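Local atomic coordinates of ribosomal RNA small subunit methyltransferase Nep1 (Archaeoglobus fulgidus, PDB entry 3O7B), a protein that probably methylates N1 of a specific pseudouridine in 16S ribosomal RNA during small-subunit biogenesis, using S-adenosyl-L-methionine as methyl donor and working as a homodimer. Residues 38-42 and 43-47; 224-227 and 228-232. All blocks are in the same frame, centred on the assembly; numbering follows the deposited sequence.

How the contacts relate
The two contacts are both local, each within one continuous run of chain, but they belong to different parts of the subunit. Contact 1 (38-47) is a turn fastened by an arginine in the loop between strand 28-35 and helix 48-57, away from the cofactor site. Contact 2 (224-232) is the first part of helix 224-239, where Ser-224 and Val-227 line the S-adenosylhomocysteine pocket and Tyr-226 and Ser-229 meet the second subunit. Their centres lie about 32 Å apart on opposite sides of the chain's centre, and their nearest atoms stay about 15 Å apart. Contact 1 closes a turn in a loop far from the pocket, whereas contact 2 contributes residues to both the cofactor pocket and the subunit interface.

Contact 1: residues 38-42 and 43-47; sequences ELIPQ and KIRGH
Arg-45 folds back over the turn that carries it and clasps the carbonyl oxygen of Ile-40. Its CB rests against Gln-42 O, while Arg-45 CG lies 3.4 Å from Pro-41 O and also touches Ile-40 CG2. Chi1 of -71° sets CG beside the backbone N, and the extended chain then carries CD over Gln-42 CA. At the tip, Arg-45 NE donates to Ile-40 O at 2.8 Å and Arg-45 NH2 donates to the same oxygen at 3.0 Å. This side-on grip on one atom keeps Ile-40 O in the guanidinium plane and fixes the rotation of the group; Gln-42 CA sits over one face, offset toward the rim, and NH1 has a long, weak ion pair with Glu-62. Arginine suits the place because its long chain spans the turn and brings two N-H groups to one acceptor.

Within the turn, the backbone closes in a short 3-10 segment: Ile-44 N bonds to Pro-41 O and Arg-45 N to Gln-42 O, both at 3.2 Å. Branched Ile-44 fills the buried side, its CG1 3.7 Å from Ile-40 CG2 and its CD1 4.0 Å from Pro-41 CD. Lys-43 NZ is hydrogen-bonded to Ser-77 O.

A type I turn, Ile-44 to His-47, follows, and the His-47 side chain caps Ala-49 N. The loop thus leads from strand 28-35 into helix 48-57.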
loop_
_atom_site.group_PDB
_atom_site.type_symbol
_atom_site.label_atom_id
_atom_site.label_comp_id
_atom_site.label_asym_id
_atom_site.label_seq_id
_atom_site.Cartn_x
_atom_site.Cartn_y
_atom_site.Cartn_z
ATOM N N GLU A 38 -8.663 -7.028 14.286
ATOM C CA GLU A 38 -9.469 -7.784 15.243
ATOM C C GLU A 38 -10.759 -8.257 14.601
ATOM O O GLU A 38 -11.252 -7.640 13.641
ATOM C CB GLU A 38 -9.792 -6.919 16.477
ATOM C CG GLU A 38 -10.835 -5.830 16.251
ATOM C CD GLU A 38 -10.918 -4.865 17.406
ATOM O OE1 GLU A 38 -11.103 -5.350 18.548
ATOM O OE2 GLU A 38 -10.791 -3.644 17.189
ATOM N N LEU A 39 -11.321 -9.328 15.152
ATOM C CA LEU A 39 -12.649 -9.765 14.767
ATOM C C LEU A 39 -13.712 -8.858 15.399
ATOM O O LEU A 39 -13.434 -8.133 16.357
ATOM C CB LEU A 39 -12.863 -11.232 15.161
ATOM C CG LEU A 39 -11.888 -12.230 14.530
ATOM C CD1 LEU A 39 -12.123 -13.632 15.072
ATOM C CD2 LEU A 39 -11.981 -12.195 13.009
ATOM N N ILE A 40 -14.917 -8.881 14.847
ATOM C CA ILE A 40 -15.982 -8.019 15.355
ATOM C C ILE A 40 -16.201 -8.315 16.855
ATOM O O ILE A 40 -16.438 -9.474 17.214
ATOM C CB ILE A 40 -17.282 -8.192 14.530
ATOM C CG1 ILE A 40 -17.069 -7.667 13.096
ATOM C CG2 ILE A 40 -18.442 -7.430 15.187
ATOM C CD1 ILE A 40 -18.219 -7.956 12.132
ATOM N N PRO A 41 -16.078 -7.284 17.726
ATOM C CA PRO A 41 -16.295 -7.478 19.163
ATOM C C PRO A 41 -17.703 -7.968 19.483
ATOM O O PRO A 41 -18.677 -7.598 18.819
ATOM C CB PRO A 41 -16.073 -6.079 19.751
ATOM C CG PRO A 41 -15.222 -5.384 18.772
ATOM C CD PRO A 41 -15.691 -5.897 17.434
ATOM N N GLN A 42 -17.774 -8.796 20.523
ATOM C CA GLN A 42 -18.980 -9.495 20.947
ATOM C C GLN A 42 -20.197 -8.582 21.028
ATOM O O GLN A 42 -21.264 -8.910 20.505
ATOM C CB GLN A 42 -18.739 -10.126 22.328
ATOM C CG GLN A 42 -17.265 -10.483 22.649
ATOM C CD GLN A 42 -16.310 -9.275 22.620
ATOM O OE1 GLN A 42 -16.649 -8.172 23.085
ATOM N NE2 GLN A 42 -15.118 -9.482 22.061
ATOM N N LYS A 43 -20.015 -7.434 21.673
ATOM C CA LYS A 43 -21.128 -6.573 22.069
ATOM C C LYS A 43 -21.815 -5.821 20.926
ATOM O O LYS A 43 -22.871 -5.221 21.126
ATOM C CB LYS A 43 -20.672 -5.595 23.154
ATOM C CG LYS A 43 -19.675 -4.544 22.692
ATOM C CD LYS A 43 -19.336 -3.587 23.824
ATOM C CE LYS A 43 -18.789 -2.267 23.306
ATOM N NZ LYS A 43 -18.706 -1.255 24.397
ATOM N N ILE A 44 -21.223 -5.846 19.734
ATOM C CA ILE A 44 -21.828 -5.174 18.578
ATOM C C ILE A 44 -22.274 -6.151 17.480
ATOM O O ILE A 44 -22.729 -5.734 16.413
ATOM C CB ILE A 44 -20.903 -4.049 17.996
ATOM C CG1 ILE A 44 -19.632 -4.639 17.355
ATOM C CG2 ILE A 44 -20.578 -2.999 19.067
ATOM C CD1 ILE A 44 -18.905 -3.679 16.431
ATOM N N ARG A 45 -22.176 -7.447 17.765
ATOM C CA ARG A 45 -22.486 -8.491 16.777
ATOM C C ARG A 45 -23.956 -8.558 16.354
ATOM O O ARG A 45 -24.280 -9.126 15.305
ATOM C CB ARG A 45 -21.992 -9.860 17.259
ATOM C CG ARG A 45 -20.481 -9.975 17.228
ATOM C CD ARG A 45 -19.969 -11.292 17.777
ATOM N NE ARG A 45 -18.521 -11.236 17.985
ATOM C CZ ARG A 45 -17.829 -12.054 18.775
ATOM N NH1 ARG A 45 -18.440 -13.024 19.449
ATOM N NH2 ARG A 45 -16.519 -11.900 18.894
ATOM N N GLY A 46 -24.831 -7.973 17.170
ATOM C CA GLY A 46 -26.264 -7.934 16.889
ATOM C C GLY A 46 -26.729 -6.680 16.173
ATOM O O GLY A 46 -27.894 -6.580 15.789
ATOM N N HIS A 47 -25.825 -5.716 15.993
ATOM C CA HIS A 47 -26.142 -4.487 15.259
ATOM C C HIS A 47 -26.486 -4.791 13.795
ATOM O O HIS A 47 -25.836 -5.625 13.170
ATOM C CB HIS A 47 -24.975 -3.500 15.345
ATOM C CG HIS A 47 -25.295 -2.130 14.831
ATOM N ND1 HIS A 47 -25.348 -1.833 13.486
ATOM C CD2 HIS A 47 -25.563 -0.972 15.483
ATOM C CE1 HIS A 47 -25.641 -0.555 13.328
ATOM N NE2 HIS A 47 -25.780 -0.011 14.524
#

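Contact 2: residues 224-227 and 228-232; sequences SLYV and TSRVL. With SAH (S-adenosyl-L-homocysteine), chain C.
From Ser-224 to Val-231 the backbone is regular alpha helix, each N-H from Thr-228 onward bonding at 2.9 Å to the oxygen four residues back, as in Val-231 N to Val-227 O. The Thr-228 hydroxyl adds a bond: chi1 of -59° turns OG1 back along the helix, where it donates to Ser-224 O at 2.8 Å. That oxygen takes OG1 and Thr-228 N from opposite faces of its plane, and threonine thereby satisfies its buried hydroxyl within its own helix.

Val-227 and Val-231 lie side by side one turn apart, Val-227 CG1 to Val-231 CG2 4.0 Å, and pack on Phe-172. The other methyl of Val-227, CG2, meets the adenine of S-adenosylhomocysteine 3.5 Å from N9. Ser-224 OG lies 3.1 Å from C5' of the ligand and bonds to Gly-194 O; the small serine probably suits a place this close to the ribose.

Tyr-226 crosses Arg-230 with ring and guanidinium planes 85° apart. Arg-230, which also touches the bound tyrosine, makes a weak NH1 bond of 3.3 Å to Tyr-226 OH, itself bonded to Glu-236 of the second subunit. A phenylalanine here would probably leave that glutamate and the arginine without their shared hydroxyl.

Ser-229 OG is hydrogen-bonded to OG of Ser-229 of the second subunit, and Leu-225 packs on its Leu-96. One helix thus contributes to both cofactor pocket and dimer interface, consistent with a homodimeric SPOUT enzyme.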
loop_
_atom_site.group_PDB
_atom_site.type_symbol
_atom_site.label_atom_id
_atom_site.label_comp_id
_atom_site.label_asym_id
_atom_site.label_seq_id
_atom_site.Cartn_x
_atom_site.Cartn_y
_atom_site.Cartn_z
ATOM N N SER A 224 1.701 5.594 8.626
ATOM C CA SER A 224 2.438 4.359 8.850
ATOM C C SER A 224 3.181 3.890 7.598
ATOM O O SER A 224 4.316 3.462 7.666
ATOM C CB SER A 224 1.485 3.257 9.295
ATOM O OG SER A 224 0.838 3.610 10.516
ATOM N N LEU A 225 2.517 4.002 6.441
ATOM C CA LEU A 225 3.121 3.555 5.181
ATOM C C LEU A 225 4.356 4.378 4.826
ATOM O O LEU A 225 5.390 3.836 4.423
ATOM C CB LEU A 225 2.078 3.621 4.077
ATOM C CG LEU A 225 2.522 3.112 2.691
ATOM C CD1 LEU A 225 2.995 1.682 2.710
ATOM C CD2 LEU A 225 1.358 3.278 1.703
ATOM N N TYR A 226 4.257 5.694 5.004
ATOM C CA TYR A 226 5.397 6.535 4.720
ATOM C C TYR A 226 6.586 6.255 5.664
ATOM O O TYR A 226 7.730 6.166 5.239
ATOM C CB TYR A 226 5.001 8.023 4.756
ATOM C CG TYR A 226 6.185 8.898 4.489
ATOM C CD1 TYR A 226 6.645 9.105 3.170
ATOM C CD2 TYR A 226 6.892 9.469 5.537
ATOM C CE1 TYR A 226 7.777 9.891 2.927
ATOM C CE2 TYR A 226 8.021 10.261 5.306
ATOM C CZ TYR A 226 8.456 10.464 3.998
ATOM O OH TYR A 226 9.571 11.253 3.793
ATOM N N VAL A 227 6.289 6.093 6.954
ATOM C CA VAL A 227 7.331 5.790 7.936
ATOM C C VAL A 227 7.984 4.445 7.625
ATOM O O VAL A 227 9.202 4.319 7.620
ATOM C CB VAL A 227 6.749 5.806 9.362
ATOM C CG1 VAL A 227 7.792 5.336 10.362
ATOM C CG2 VAL A 227 6.299 7.227 9.718
ATOM N N THR A 228 7.159 3.456 7.288
ATOM C CA THR A 228 7.692 2.156 6.873
ATOM C C THR A 228 8.641 2.306 5.680
ATOM O O THR A 228 9.735 1.760 5.664
ATOM C CB THR A 228 6.560 1.174 6.523
ATOM O OG1 THR A 228 5.713 0.995 7.676
ATOM C CG2 THR A 228 7.114 -0.180 6.125
ATOM N N SER A 229 8.188 3.064 4.680
ATOM C CA SER A 229 9.001 3.297 3.485
ATOM C C SER A 229 10.339 3.967 3.808
ATOM O O SER A 229 11.412 3.507 3.385
ATOM C CB SER A 229 8.194 4.157 2.516
ATOM O OG SER A 229 8.982 4.479 1.372
ATOM N N ARG A 230 10.291 5.064 4.561
ATOM C CA ARG A 230 11.508 5.803 4.891
ATOM C C ARG A 230 12.462 4.968 5.736
ATOM O O ARG A 230 13.660 4.931 5.466
ATOM C CB ARG A 230 11.175 7.110 5.597
ATOM C CG ARG A 230 12.402 7.967 5.849
ATOM C CD ARG A 230 12.056 9.436 5.663
ATOM N NE ARG A 230 12.987 10.318 6.364
ATOM C CZ ARG A 230 12.713 11.580 6.686
ATOM N NH1 ARG A 230 11.534 12.114 6.361
ATOM N NH2 ARG A 230 13.618 12.308 7.336
ATOM N N VAL A 231 11.924 4.278 6.745
ATOM C CA VAL A 231 12.795 3.487 7.597
ATOM C C VAL A 231 13.390 2.296 6.854
ATOM O O VAL A 231 14.570 1.986 7.001
ATOM C CB VAL A 231 12.055 3.049 8.871
ATOM C CG1 VAL A 231 12.942 2.172 9.748
ATOM C CG2 VAL A 231 11.599 4.278 9.688
ATOM N N LEU A 232 12.582 1.640 6.017
ATOM C CA LEU A 232 13.085 0.542 5.209
ATOM C C LEU A 232 14.221 1.000 4.310
ATOM O O LEU A 232 15.239 0.326 4.173
ATOM C CB LEU A 232 11.962 -0.086 4.362
ATOM C CG LEU A 232 12.417 -1.177 3.385
ATOM C CD1 LEU A 232 13.077 -2.357 4.139
ATOM C CD2 LEU A 232 11.262 -1.660 2.532
HETATM N N SAH C . 0.153 9.084 16.682
HETATM C CA SAH C . -0.345 9.369 15.305
HETATM C CB SAH C . -1.236 8.225 14.838
HETATM C CG SAH C . -0.451 7.047 14.267
HETATM S SD SAH C . 0.605 7.509 12.860
HETATM C C SAH C . -1.087 10.699 15.224
HETATM O O SAH C . -1.127 11.455 16.198
HETATM C "C5'" SAH C . 1.434 5.951 12.444
HETATM C "C4'" SAH C . 2.826 5.702 13.014
HETATM O "O4'" SAH C . 3.828 6.368 12.269
HETATM C "C3'" SAH C . 3.040 6.207 14.429
HETATM O "O3'" SAH C . 2.461 5.351 15.382
HETATM C "C2'" SAH C . 4.544 6.252 14.501
HETATM O "O2'" SAH C . 5.076 4.942 14.717
HETATM C "C1'" SAH C . 4.930 6.692 13.101
HETATM N N9 SAH C . 5.186 8.146 12.920
HETATM C C8 SAH C . 4.282 9.115 12.546
HETATM N N7 SAH C . 4.939 10.302 12.456
HETATM C C5 SAH C . 6.242 10.093 12.735
HETATM C C6 SAH C . 7.345 10.937 12.795
HETATM N N6 SAH C . 7.235 12.250 12.535
HETATM N N1 SAH C . 8.579 10.419 13.113
HETATM C C2 SAH C . 8.724 9.075 13.402
HETATM N N3 SAH C . 7.625 8.247 13.348
HETATM C C4 SAH C . 6.408 8.742 13.035
#